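Side-chain contacts in acetylcholine-binding protein (Bulinus truncatus, PDB 2BJ0), which probably binds acetylcholine and related ligands as a soluble, pentameric relative of the extracellular domain of nicotinic acetylcholine receptors: residues N180-S185 with Y191-I196; V27-K32 with P83-Y88; D15-S20 with K147-I152; V159-Y164 with L173-S178; C122-V127 with P131-R136. All coordinates share one frame; numbering follows the deposited sequence.

Following the chain from helix 4-12, residues 15-20 come first and wait for their partner, 147-152, so contact 3 closes the longest loop of the five. Two others nest inside it, one after the other: contact 2, bringing strand 25-40 and strand 85-87 together through the sandwich interior, and contact 5, where a disulfide shuts the short loop between residues 122 and 135. Beyond contact 3, contact 4 folds the loop 159-164 onto strand 170-183, and contact 1 zips the C-terminal part of that strand to strand 190-202. No loops cross. Contacts 1 and 4 share strand 170-183, and Lys-32 of contact 2 forms a salt bridge to Glu-163 of contact 4.

Contact 1: N180-S185 with Y191-I196; sequences NRKKYS and YDDIEI
Tyr-184 turns its ring edge toward the face of Tyr-191 in an offset edge-to-face pair, centroids 5.8 Å apart and planes at 86°. There CE2 of Tyr-184 lies 3.8 Å from CB of Tyr-191. The guanidinium of Arg-181 carries OD1 of Asp-192 over one face, with NE 3.7 Å from that OD1 in a long salt bridge of charges alone; the Asp-192 carboxylate is bonded instead by Asn-146 and the backbone of Leu-151. Both pairs belong to the hairpin of strands 170-183 and 190-202, tipped by the disulfide Cys-186 to Cys-187: loop C of this receptor family, with a bound CXS molecule, probably from the crystallisation liquor, beside Tyr-191. Backbone hydrogen bonds join the antiparallel strands, among them Asn-180 N to Asp-193 O (2.8 Å). Asp-193 CG, between its backbone N and carbonyl carbon (chi1 66°), turns the carboxylate toward Asn-180, whose ND2 donates almost straight (175°) to OD1 of Asp-193 at 3.2 Å. Asp-193 OD2 lies 4.5 Å from Lys-182 NZ, beyond a salt bridge. An alanine for Asp-193 is likely to leave the Asn-180 amide without this acceptor and take from Lys-182 the nearer of two carboxylates. Asn-180 OD1 bonds Ser-178 OG.

Contact 2: V27-K32 with P83-Y88; sequences VSLNFK and PDLSFY
In the interior of the beta sandwich, Leu-29 of strand 25-40 and Leu-85 of strand 85-87 reach toward each other tip to tip across a CA-CA distance of 10.2 Å. Their methyls meet in two pairs: Leu-29 CD2 with Leu-85 CD1 at 3.8 Å, and Leu-29 CD1 with Leu-85 CD2 at 4.0 Å. Both side chains have CG opposite the carbonyl carbon (chi1 -62° and -61°) and run on extended, which carries the branched ends across the gap. A second, lighter touch lies beside this one. CG1 of Val-27 is 4.2 Å from CG of Pro-83, so a single methyl meets the outer corner of the proline ring obliquely. No hydrogen bond joins the two segments; apolar carbon alone does. The bend that separates Pro-83 from Leu-85 is an inverse gamma turn centred on Asp-84, closed by a weak bond from Leu-85 N to Pro-83 O, while the Asp-84 carboxylate takes bonds from Ser-141, Thr-143 and His-144. Tyr-88 just beyond probably belongs to loop A of the ligand site. Around the leucines, Phe-149 of strand 149-153 lies against Pro-83 and Leu-85, whereas Leu-151 of that strand and Ile-194 of strand 190-202 pack on Leu-29.

Contact 3: D15-S20 with K147-I152; sequences DVIPLS and KQFALI
Ile-17 and Leu-19 each lay a methyl against the backbone carbonyl of Gln-148: Ile-17 CD1 lies 3.4 Å from Gln-148 O, and Leu-19 CD2 is likewise 3.4 Å from that oxygen. These are carbon-to-oxygen packing contacts, with no hydrogen bond between the segments. Ile-17 gets there fully stretched, CG1 opposite its own backbone N (chi1 -169°) and CD1 continuing the line, so that CD1 also comes within 4.0 Å of CD2 of the Phe-149 ring, approaching it obliquely. Its other branch, CG2, touches Gln-148 OE1 at 3.7 Å. Leu-19 crosses the Gln-148 side chain at about a right angle, Leu-19 CD1 to Gln-148 CG at 4.1 Å.

The amide end of Gln-148 is held by a neighbouring subunit. The side chain is extended beyond CG, and NE2 donates to the backbone O of Gln-72 of that subunit, which probably fixes the turn of the amide. Behind the first shell, Trp-81 packs on Ile-17, Leu-25 on Leu-19, and the Gln-148 backbone bonds to Leu-25. Leu-19 O in turn accepts from Gln-1 NE2 of that same neighbouring subunit. Here, then, the irregular connection after the N-terminal helix of a pentameric ligand-binding domain is packed onto the start of strand 149-153, the strand that runs parallel to strand 25-40, right beside the subunit interface.

Contact 4: V159-Y164 with L173-S178; sequences VNIAEY and LSATQS
Ile-161 carries almost this whole contact single-handed, and its delta methyl ends among polar atoms: Ile-161 CD1 sits 3.6 Å from the backbone O of Thr-176 and 3.7 Å from OE1 of Gln-177. No hydrogen bond runs between the segments. Closer to the backbone the meeting is apolar, Ile-161 CB to Ala-175 CB at 3.9 Å, and CG2 of Ile-161 lies 4.0 Å from the same Ala-175 CB. The isoleucine thus lies along the strand: its root and short branch rest on the alanine, and CG1, set beside the backbone N (chi1 -54°), sends CD1 on toward Gln-177. Gln-177 NE2 makes weak hydrogen bonds to Leu-29 O and Thr-153 OG1. Ile-161 stands in a type I turn from Asn-160 to Glu-163 whose closing bond is weak. By its place before strand 170-183 this is probably loop F of the family, and Tyr-164 OH bonds to the backbone N of Ser-185 of a neighbouring subunit. The turn is held to strand 25-40 by a backbone hydrogen bond between Ile-161 and Leu-33; strand 170-183 pairs along its length with strand 190-202, and near its start Leu-173 and Ser-174 form a classic bulge opposite Ala-199.

Contact 5: C122-V127 with P131-R136; sequences CDLINV and PGATCR
Cys-122 holds SG opposite its backbone N (chi1 -170°) and Cys-135 swings SG in beside its own (chi1 -59°), so the two sulfurs join at 2.1 Å with a disulfide torsion of -89°. This bridge closes the Cys-loop, the signature of this receptor family, and ties the residue just after strand 109-121 to strand 133-141. Inside the loop the methyl of Ala-133 is met by two hydrophobic side chains, Leu-124 CD2 at 3.8 Å from Ala-133 CB and Val-127 CB at 4.1 Å from it. Leu-124 begins a type I turn that ends at Val-127, and the Asp-123 carboxylate takes the N-H of Ile-125 in an Asx turn. Gly-132 has a positive phi, which favours glycine; its CA lies 3.2 Å from Asn-126 O in a CA-H...O contact, and that oxygen also accepts from Thr-129 OG1. At the disulfide end, SG of Cys-122 presses against the backbone O of Thr-134 at 3.2 Å.

Contact 1: N180-S185 with Y191-I196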
# COMPACT_ATOMS: atom_id res chain seq x y z
N ASN A 180 -0.07 -31.41 11.24
CA ASN A 180 -1.24 -32.15 10.78
C ASN A 180 -1.26 -32.16 9.26
O ASN A 180 -0.52 -31.41 8.63
CB ASN A 180 -2.54 -31.53 11.31
CG ASN A 180 -2.42 -31.06 12.78
OD1 ASN A 180 -2.41 -31.87 13.71
ND2 ASN A 180 -2.34 -29.75 12.97
N ARG A 181 -2.10 -33.02 8.68
CA ARG A 181 -2.41 -32.92 7.25
C ARG A 181 -3.90 -33.11 6.99
O ARG A 181 -4.56 -33.89 7.67
CB ARG A 181 -1.58 -33.87 6.41
CG ARG A 181 -1.55 -35.29 6.88
CD ARG A 181 -0.19 -35.93 6.70
NE ARG A 181 0.82 -35.24 7.51
CZ ARG A 181 2.13 -35.44 7.42
NH1 ARG A 181 2.63 -36.31 6.54
NH2 ARG A 181 2.95 -34.76 8.21
N LYS A 182 -4.40 -32.36 6.00
CA LYS A 182 -5.83 -32.29 5.70
C LYS A 182 -6.12 -32.52 4.21
O LYS A 182 -5.34 -32.15 3.34
CB LYS A 182 -6.41 -30.93 6.14
CG LYS A 182 -6.35 -30.64 7.66
CD LYS A 182 -7.31 -31.55 8.48
CE LYS A 182 -6.76 -31.89 9.88
NZ LYS A 182 -6.64 -30.71 10.80
N LYS A 183 -7.26 -33.16 3.93
CA LYS A 183 -7.79 -33.27 2.57
C LYS A 183 -8.61 -32.01 2.25
O LYS A 183 -9.56 -31.69 2.96
CB LYS A 183 -8.68 -34.52 2.44
CG LYS A 183 -8.55 -35.36 1.15
CD LYS A 183 -8.14 -34.58 -0.09
CE LYS A 183 -8.80 -35.14 -1.33
NZ LYS A 183 -9.88 -34.22 -1.80
N TYR A 184 -8.24 -31.30 1.19
CA TYR A 184 -9.07 -30.19 0.73
C TYR A 184 -9.84 -30.52 -0.55
O TYR A 184 -9.45 -31.39 -1.34
CB TYR A 184 -8.27 -28.89 0.58
CG TYR A 184 -7.80 -28.35 1.91
CD1 TYR A 184 -8.62 -27.55 2.70
CD2 TYR A 184 -6.54 -28.68 2.40
CE1 TYR A 184 -8.18 -27.07 3.94
CE2 TYR A 184 -6.09 -28.22 3.62
CZ TYR A 184 -6.90 -27.41 4.39
OH TYR A 184 -6.44 -26.96 5.60
N SER A 185 -10.94 -29.79 -0.70
CA SER A 185 -11.87 -29.91 -1.81
C SER A 185 -11.24 -29.74 -3.19
O SER A 185 -11.52 -30.51 -4.11
CB SER A 185 -12.95 -28.85 -1.61
OG SER A 185 -14.01 -29.04 -2.50
N TYR A 191 -2.66 -31.35 2.21
CA TYR A 191 -1.81 -30.22 2.55
C TYR A 191 -1.34 -30.37 3.99
O TYR A 191 -2.12 -30.73 4.84
CB TYR A 191 -2.60 -28.92 2.37
CG TYR A 191 -2.74 -28.55 0.91
CD1 TYR A 191 -3.51 -29.32 0.03
CD2 TYR A 191 -2.09 -27.43 0.39
CE1 TYR A 191 -3.62 -28.99 -1.33
CE2 TYR A 191 -2.19 -27.10 -0.95
CZ TYR A 191 -2.95 -27.88 -1.80
OH TYR A 191 -3.04 -27.55 -3.14
N ASP A 192 -0.07 -30.12 4.26
CA ASP A 192 0.42 -30.04 5.62
C ASP A 192 0.10 -28.70 6.29
O ASP A 192 0.15 -27.65 5.65
CB ASP A 192 1.92 -30.20 5.64
CG ASP A 192 2.37 -31.60 5.26
OD1 ASP A 192 1.53 -32.51 5.10
OD2 ASP A 192 3.56 -31.85 5.07
N ASP A 193 -0.20 -28.75 7.58
CA ASP A 193 -0.21 -27.52 8.36
C ASP A 193 0.43 -27.73 9.71
O ASP A 193 0.51 -28.87 10.20
CB ASP A 193 -1.61 -26.92 8.46
CG ASP A 193 -2.56 -27.77 9.24
OD1 ASP A 193 -2.58 -27.67 10.49
OD2 ASP A 193 -3.35 -28.56 8.69
N ILE A 194 0.94 -26.66 10.29
CA ILE A 194 1.31 -26.70 11.69
C ILE A 194 0.32 -25.83 12.44
O ILE A 194 -0.02 -24.71 11.99
CB ILE A 194 2.77 -26.26 11.90
CG1 ILE A 194 3.69 -27.28 11.24
CG2 ILE A 194 3.10 -26.10 13.42
CD1 ILE A 194 5.17 -26.97 11.33
N GLU A 195 -0.17 -26.34 13.55
CA GLU A 195 -1.12 -25.62 14.36
C GLU A 195 -0.50 -25.22 15.68
O GLU A 195 -0.08 -26.08 16.47
CB GLU A 195 -2.34 -26.51 14.59
CG GLU A 195 -3.40 -25.87 15.49
CD GLU A 195 -4.82 -26.27 15.10
OE1 GLU A 195 -5.05 -26.68 13.93
OE2 GLU A 195 -5.71 -26.16 15.98
N ILE A 196 -0.45 -23.91 15.93
CA ILE A 196 -0.01 -23.41 17.22
C ILE A 196 -1.19 -23.29 18.18
O ILE A 196 -2.21 -22.71 17.84
CB ILE A 196 0.69 -22.04 17.09
CG1 ILE A 196 1.88 -22.14 16.14
CG2 ILE A 196 1.18 -21.56 18.44
CD1 ILE A 196 2.34 -20.79 15.65

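Contact 2: V27-K32 with P83-Y88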
# COMPACT_ATOMS: atom_id res chain seq x y z
N VAL A 27 10.27 -28.29 4.52
CA VAL A 27 10.38 -26.96 5.06
C VAL A 27 10.15 -27.05 6.55
O VAL A 27 9.11 -27.50 6.98
CB VAL A 27 9.35 -26.02 4.39
CG1 VAL A 27 9.41 -24.63 5.02
CG2 VAL A 27 9.61 -25.96 2.91
N SER A 28 11.13 -26.62 7.34
CA SER A 28 10.99 -26.66 8.78
C SER A 28 10.51 -25.33 9.30
O SER A 28 11.06 -24.30 8.93
CB SER A 28 12.34 -26.94 9.41
OG SER A 28 12.94 -28.04 8.74
N LEU A 29 9.52 -25.36 10.19
CA LEU A 29 8.97 -24.16 10.85
C LEU A 29 9.08 -24.27 12.35
O LEU A 29 8.78 -25.33 12.92
CB LEU A 29 7.49 -23.99 10.55
CG LEU A 29 7.08 -23.79 9.10
CD1 LEU A 29 5.56 -23.56 8.99
CD2 LEU A 29 7.89 -22.61 8.55
N ASN A 30 9.54 -23.20 12.96
CA ASN A 30 9.48 -22.97 14.40
C ASN A 30 8.88 -21.58 14.57
O ASN A 30 8.86 -20.82 13.60
CB ASN A 30 10.87 -23.05 15.03
CG ASN A 30 11.29 -24.51 15.33
OD1 ASN A 30 12.36 -24.94 14.92
ND2 ASN A 30 10.42 -25.26 16.01
N PHE A 31 8.38 -21.26 15.75
CA PHE A 31 7.68 -20.01 15.97
C PHE A 31 8.11 -19.42 17.28
O PHE A 31 8.48 -20.13 18.21
CB PHE A 31 6.15 -20.21 15.97
CG PHE A 31 5.60 -20.72 14.68
CD1 PHE A 31 5.26 -19.84 13.65
CD2 PHE A 31 5.40 -22.08 14.49
CE1 PHE A 31 4.76 -20.30 12.46
CE2 PHE A 31 4.89 -22.54 13.29
CZ PHE A 31 4.56 -21.65 12.26
N LYS A 32 8.03 -18.10 17.35
CA LYS A 32 8.23 -17.38 18.58
C LYS A 32 7.02 -16.47 18.77
O LYS A 32 6.82 -15.52 17.98
CB LYS A 32 9.51 -16.53 18.53
CG LYS A 32 10.81 -17.32 18.33
CD LYS A 32 11.24 -17.94 19.65
CE LYS A 32 12.09 -19.13 19.42
NZ LYS A 32 12.48 -19.78 20.70
N PRO A 83 8.57 -19.91 0.65
CA PRO A 83 7.30 -20.63 0.90
C PRO A 83 6.10 -19.69 0.91
O PRO A 83 6.16 -18.62 1.50
CB PRO A 83 7.53 -21.21 2.31
CG PRO A 83 9.02 -21.46 2.35
CD PRO A 83 9.58 -20.18 1.70
N ASP A 84 5.00 -20.10 0.29
CA ASP A 84 3.77 -19.31 0.35
C ASP A 84 2.95 -19.68 1.58
O ASP A 84 1.80 -20.07 1.46
CB ASP A 84 2.96 -19.49 -0.94
CG ASP A 84 2.45 -20.92 -1.12
OD1 ASP A 84 3.19 -21.86 -0.69
OD2 ASP A 84 1.34 -21.19 -1.64
N LEU A 85 3.53 -19.51 2.77
CA LEU A 85 2.82 -19.78 4.02
C LEU A 85 1.69 -18.79 4.23
O LEU A 85 1.88 -17.58 4.08
CB LEU A 85 3.76 -19.69 5.22
CG LEU A 85 4.92 -20.69 5.22
CD1 LEU A 85 5.86 -20.25 6.29
CD2 LEU A 85 4.41 -22.12 5.43
N SER A 86 0.51 -19.31 4.53
CA SER A 86 -0.61 -18.48 4.89
C SER A 86 -1.09 -18.93 6.25
O SER A 86 -0.93 -20.12 6.64
CB SER A 86 -1.76 -18.59 3.87
OG SER A 86 -1.36 -18.13 2.57
N PHE A 87 -1.67 -17.99 6.98
CA PHE A 87 -2.41 -18.31 8.19
C PHE A 87 -3.83 -18.61 7.79
O PHE A 87 -4.60 -17.69 7.44
CB PHE A 87 -2.37 -17.15 9.16
CG PHE A 87 -0.98 -16.80 9.63
CD1 PHE A 87 -0.38 -17.51 10.66
CD2 PHE A 87 -0.27 -15.75 9.04
CE1 PHE A 87 0.90 -17.20 11.09
CE2 PHE A 87 1.03 -15.44 9.48
CZ PHE A 87 1.61 -16.17 10.51
N TYR A 88 -4.19 -19.89 7.85
CA TYR A 88 -5.48 -20.38 7.39
C TYR A 88 -6.66 -19.76 8.13
O TYR A 88 -7.76 -19.65 7.57
CB TYR A 88 -5.52 -21.90 7.49
CG TYR A 88 -5.00 -22.58 6.24
CD1 TYR A 88 -3.66 -22.49 5.85
CD2 TYR A 88 -5.89 -23.27 5.40
CE1 TYR A 88 -3.20 -23.11 4.67
CE2 TYR A 88 -5.46 -23.89 4.22
CZ TYR A 88 -4.12 -23.81 3.86
OH TYR A 88 -3.74 -24.43 2.67

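Contact 3: D15-S20 with K147-I152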
# COMPACT_ATOMS: atom_id res chain seq x y z
N ASP A 15 9.56 -18.38 -9.64
CA ASP A 15 8.13 -18.65 -9.67
C ASP A 15 7.79 -20.05 -9.15
O ASP A 15 6.66 -20.26 -8.75
CB ASP A 15 7.53 -18.52 -11.08
CG ASP A 15 7.66 -17.11 -11.66
OD1 ASP A 15 7.59 -16.12 -10.91
OD2 ASP A 15 7.86 -16.91 -12.88
N VAL A 16 8.75 -20.98 -9.12
CA VAL A 16 8.41 -22.40 -8.92
C VAL A 16 9.18 -23.02 -7.74
O VAL A 16 10.35 -22.74 -7.54
CB VAL A 16 8.64 -23.20 -10.24
CG1 VAL A 16 8.54 -24.72 -10.04
CG2 VAL A 16 7.64 -22.77 -11.31
N ILE A 17 8.51 -23.84 -6.95
CA ILE A 17 9.17 -24.46 -5.81
C ILE A 17 10.39 -25.21 -6.36
O ILE A 17 10.29 -25.86 -7.39
CB ILE A 17 8.18 -25.38 -5.08
CG1 ILE A 17 8.73 -25.84 -3.74
CG2 ILE A 17 7.69 -26.54 -5.98
CD1 ILE A 17 7.73 -26.68 -2.97
N PRO A 18 11.54 -25.07 -5.72
CA PRO A 18 12.75 -25.74 -6.17
C PRO A 18 12.82 -27.17 -5.70
O PRO A 18 13.25 -27.44 -4.58
CB PRO A 18 13.87 -24.92 -5.54
CG PRO A 18 13.29 -24.30 -4.35
CD PRO A 18 11.80 -24.25 -4.52
N LEU A 19 12.43 -28.09 -6.57
CA LEU A 19 12.53 -29.50 -6.26
C LEU A 19 13.67 -30.17 -7.02
O LEU A 19 14.17 -29.64 -8.02
CB LEU A 19 11.21 -30.19 -6.57
CG LEU A 19 9.99 -29.59 -5.87
CD1 LEU A 19 8.75 -30.20 -6.47
CD2 LEU A 19 10.03 -29.79 -4.39
N SER A 20 14.10 -31.32 -6.50
CA SER A 20 14.93 -32.28 -7.27
C SER A 20 14.40 -33.68 -6.98
O SER A 20 13.93 -33.94 -5.86
CB SER A 20 16.43 -32.15 -6.94
OG SER A 20 16.71 -32.40 -5.57
N LYS A 147 2.89 -33.47 -1.58
CA LYS A 147 3.75 -34.11 -2.57
C LYS A 147 4.89 -33.20 -3.00
O LYS A 147 5.91 -33.69 -3.44
CB LYS A 147 2.93 -34.52 -3.80
CG LYS A 147 2.54 -35.99 -3.88
CD LYS A 147 1.90 -36.55 -2.61
CE LYS A 147 1.54 -38.05 -2.79
NZ LYS A 147 1.44 -38.82 -1.49
N GLN A 148 4.71 -31.88 -2.86
CA GLN A 148 5.74 -30.90 -3.23
C GLN A 148 6.38 -30.22 -2.02
O GLN A 148 7.57 -29.98 -2.01
CB GLN A 148 5.14 -29.83 -4.15
CG GLN A 148 4.80 -30.37 -5.51
CD GLN A 148 4.30 -29.30 -6.47
OE1 GLN A 148 4.31 -28.12 -6.17
NE2 GLN A 148 3.84 -29.74 -7.63
N PHE A 149 5.58 -29.95 -0.99
CA PHE A 149 5.96 -29.09 0.12
C PHE A 149 5.63 -29.83 1.41
O PHE A 149 4.47 -29.90 1.79
CB PHE A 149 5.07 -27.86 0.00
CG PHE A 149 5.39 -26.73 0.94
CD1 PHE A 149 5.06 -26.77 2.28
CD2 PHE A 149 5.85 -25.51 0.41
CE1 PHE A 149 5.28 -25.70 3.12
CE2 PHE A 149 6.05 -24.41 1.24
CZ PHE A 149 5.77 -24.50 2.60
N ALA A 150 6.63 -30.39 2.09
CA ALA A 150 6.36 -31.08 3.34
C ALA A 150 6.82 -30.26 4.52
O ALA A 150 7.95 -29.82 4.54
CB ALA A 150 7.02 -32.47 3.33
N LEU A 151 5.94 -30.06 5.50
CA LEU A 151 6.24 -29.31 6.72
C LEU A 151 6.80 -30.24 7.76
O LEU A 151 6.33 -31.37 7.90
CB LEU A 151 4.98 -28.68 7.31
CG LEU A 151 4.50 -27.37 6.70
CD1 LEU A 151 3.32 -26.81 7.46
CD2 LEU A 151 5.64 -26.37 6.69
N ILE A 152 7.81 -29.77 8.49
CA ILE A 152 8.38 -30.50 9.60
C ILE A 152 8.64 -29.50 10.73
O ILE A 152 8.83 -28.29 10.48
CB ILE A 152 9.69 -31.28 9.20
CG1 ILE A 152 10.79 -30.32 8.72
CG2 ILE A 152 9.42 -32.36 8.11
CD1 ILE A 152 12.11 -31.02 8.36

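Contact 4: V159-Y164 with L173-S178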
# COMPACT_ATOMS: atom_id res chain seq x y z
N VAL A 159 8.59 -26.94 21.71
CA VAL A 159 8.54 -26.55 23.11
C VAL A 159 9.05 -25.15 23.45
O VAL A 159 8.96 -24.73 24.61
CB VAL A 159 9.35 -27.56 23.97
CG1 VAL A 159 8.65 -28.91 23.96
CG2 VAL A 159 10.82 -27.66 23.45
N ASN A 160 9.59 -24.43 22.47
CA ASN A 160 10.13 -23.11 22.77
C ASN A 160 9.49 -21.84 22.19
O ASN A 160 10.15 -20.79 22.07
CB ASN A 160 11.63 -23.11 22.55
CG ASN A 160 12.36 -23.24 23.85
OD1 ASN A 160 12.23 -22.39 24.75
ND2 ASN A 160 13.08 -24.35 24.00
N ILE A 161 8.20 -21.93 21.89
CA ILE A 161 7.41 -20.81 21.35
C ILE A 161 7.38 -19.59 22.27
O ILE A 161 7.48 -18.44 21.80
CB ILE A 161 5.98 -21.33 20.99
CG1 ILE A 161 6.11 -22.54 20.06
CG2 ILE A 161 5.11 -20.25 20.33
CD1 ILE A 161 4.85 -23.00 19.48
N ALA A 162 7.29 -19.82 23.59
CA ALA A 162 7.16 -18.73 24.57
C ALA A 162 8.46 -18.06 25.04
O ALA A 162 8.42 -17.10 25.81
CB ALA A 162 6.35 -19.18 25.77
N GLU A 163 9.60 -18.50 24.52
CA GLU A 163 10.89 -18.06 24.99
C GLU A 163 11.03 -16.53 25.14
O GLU A 163 11.53 -16.04 26.16
CB GLU A 163 12.00 -18.61 24.09
CG GLU A 163 13.37 -18.55 24.75
CD GLU A 163 14.50 -19.04 23.86
OE1 GLU A 163 14.25 -19.65 22.80
OE2 GLU A 163 15.67 -18.80 24.23
N TYR A 164 10.59 -15.78 24.13
CA TYR A 164 10.78 -14.32 24.14
C TYR A 164 9.52 -13.52 24.48
O TYR A 164 9.49 -12.30 24.32
CB TYR A 164 11.32 -13.84 22.79
CG TYR A 164 12.63 -14.45 22.34
CD1 TYR A 164 13.74 -14.48 23.18
CD2 TYR A 164 12.76 -14.96 21.06
CE1 TYR A 164 14.95 -15.03 22.74
CE2 TYR A 164 13.96 -15.51 20.62
CZ TYR A 164 15.04 -15.54 21.47
OH TYR A 164 16.22 -16.06 21.03
N LEU A 173 0.32 -18.65 29.37
CA LEU A 173 0.35 -19.86 30.22
C LEU A 173 1.11 -21.02 29.59
O LEU A 173 1.90 -21.66 30.26
CB LEU A 173 -1.07 -20.29 30.64
CG LEU A 173 -1.84 -19.15 31.32
CD1 LEU A 173 -3.31 -19.45 31.53
CD2 LEU A 173 -1.18 -18.73 32.62
N SER A 174 0.86 -21.29 28.31
CA SER A 174 1.51 -22.40 27.59
C SER A 174 1.41 -22.19 26.11
O SER A 174 0.58 -21.40 25.65
CB SER A 174 0.80 -23.71 27.89
OG SER A 174 -0.57 -23.53 27.63
N ALA A 175 2.23 -22.92 25.36
CA ALA A 175 2.24 -22.82 23.91
C ALA A 175 2.92 -24.05 23.37
O ALA A 175 4.00 -24.40 23.81
CB ALA A 175 3.00 -21.54 23.45
N THR A 176 2.26 -24.71 22.42
CA THR A 176 2.89 -25.81 21.69
C THR A 176 2.49 -25.71 20.23
O THR A 176 1.73 -24.83 19.84
CB THR A 176 2.48 -27.19 22.25
OG1 THR A 176 1.06 -27.33 22.18
CG2 THR A 176 2.75 -27.31 23.76
N GLN A 177 3.02 -26.63 19.43
CA GLN A 177 2.59 -26.78 18.05
C GLN A 177 2.44 -28.25 17.69
O GLN A 177 3.07 -29.12 18.27
CB GLN A 177 3.56 -26.08 17.09
CG GLN A 177 4.85 -26.81 16.79
CD GLN A 177 5.83 -25.91 16.07
OE1 GLN A 177 5.99 -24.75 16.45
NE2 GLN A 177 6.48 -26.44 15.03
N SER A 178 1.57 -28.50 16.73
CA SER A 178 1.33 -29.83 16.25
C SER A 178 1.29 -29.81 14.72
O SER A 178 0.79 -28.87 14.10
CB SER A 178 0.01 -30.33 16.84
OG SER A 178 -0.55 -31.33 16.02

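Contact 5: C122-V127 with P131-R136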
# COMPACT_ATOMS: atom_id res chain seq x y z
N CYS A 122 -11.09 -16.00 18.42
CA CYS A 122 -10.85 -16.87 19.52
C CYS A 122 -11.99 -16.59 20.48
O CYS A 122 -12.35 -15.43 20.66
CB CYS A 122 -9.52 -16.51 20.20
SG CYS A 122 -8.97 -17.75 21.45
N ASP A 123 -12.58 -17.63 21.05
CA ASP A 123 -13.52 -17.46 22.18
C ASP A 123 -12.81 -17.01 23.47
O ASP A 123 -12.06 -17.78 24.09
CB ASP A 123 -14.29 -18.76 22.44
CG ASP A 123 -15.50 -18.57 23.32
OD1 ASP A 123 -15.59 -17.53 24.02
OD2 ASP A 123 -16.42 -19.42 23.38
N LEU A 124 -13.02 -15.75 23.85
CA LEU A 124 -12.34 -15.17 25.02
C LEU A 124 -13.17 -15.15 26.31
O LEU A 124 -12.89 -14.42 27.24
CB LEU A 124 -11.80 -13.76 24.70
CG LEU A 124 -10.80 -13.71 23.54
CD1 LEU A 124 -10.35 -12.28 23.29
CD2 LEU A 124 -9.61 -14.65 23.82
N ILE A 125 -14.20 -15.97 26.37
CA ILE A 125 -15.08 -15.93 27.52
C ILE A 125 -14.26 -16.20 28.80
O ILE A 125 -14.56 -15.66 29.86
CB ILE A 125 -16.26 -16.91 27.32
CG1 ILE A 125 -17.40 -16.58 28.29
CG2 ILE A 125 -15.77 -18.35 27.36
CD1 ILE A 125 -18.75 -17.11 27.84
N ASN A 126 -13.22 -17.01 28.71
CA ASN A 126 -12.45 -17.36 29.88
C ASN A 126 -11.12 -16.65 30.03
O ASN A 126 -10.26 -17.13 30.79
CB ASN A 126 -12.21 -18.88 29.94
CG ASN A 126 -13.47 -19.67 30.21
OD1 ASN A 126 -13.60 -20.82 29.75
ND2 ASN A 126 -14.39 -19.09 30.95
N VAL A 127 -10.94 -15.50 29.37
CA VAL A 127 -9.62 -14.86 29.31
C VAL A 127 -9.23 -14.28 30.65
O VAL A 127 -8.06 -13.96 30.91
CB VAL A 127 -9.53 -13.77 28.17
CG1 VAL A 127 -10.26 -12.50 28.56
CG2 VAL A 127 -8.09 -13.47 27.81
N PRO A 131 -7.15 -20.49 34.32
CA PRO A 131 -6.72 -21.30 33.18
C PRO A 131 -6.68 -20.48 31.88
O PRO A 131 -5.96 -20.86 30.96
CB PRO A 131 -7.79 -22.41 33.10
CG PRO A 131 -8.59 -22.27 34.36
CD PRO A 131 -8.55 -20.80 34.67
N GLY A 132 -7.44 -19.39 31.81
CA GLY A 132 -7.34 -18.45 30.70
C GLY A 132 -8.09 -18.90 29.46
O GLY A 132 -8.89 -19.82 29.52
N ALA A 133 -7.82 -18.25 28.33
CA ALA A 133 -8.41 -18.65 27.05
C ALA A 133 -7.39 -19.40 26.17
O ALA A 133 -6.22 -19.07 26.18
CB ALA A 133 -8.96 -17.45 26.34
N THR A 134 -7.86 -20.41 25.45
CA THR A 134 -7.05 -21.18 24.51
C THR A 134 -7.29 -20.74 23.07
O THR A 134 -8.44 -20.73 22.59
CB THR A 134 -7.31 -22.70 24.66
OG1 THR A 134 -6.84 -23.13 25.94
CG2 THR A 134 -6.42 -23.47 23.71
N CYS A 135 -6.20 -20.40 22.39
CA CYS A 135 -6.26 -19.95 21.02
C CYS A 135 -5.40 -20.80 20.13
O CYS A 135 -4.41 -21.37 20.58
CB CYS A 135 -5.83 -18.48 20.95
SG CYS A 135 -6.96 -17.55 21.99
N ARG A 136 -5.80 -20.90 18.87
CA ARG A 136 -5.11 -21.71 17.88
C ARG A 136 -4.74 -20.88 16.65
O ARG A 136 -5.55 -20.08 16.17
CB ARG A 136 -5.98 -22.91 17.48
CG ARG A 136 -5.83 -24.10 18.46
CD ARG A 136 -7.05 -25.06 18.55
NE ARG A 136 -8.05 -24.60 19.52
CZ ARG A 136 -8.25 -25.15 20.72
NH1 ARG A 136 -7.53 -26.20 21.13
NH2 ARG A 136 -9.19 -24.65 21.52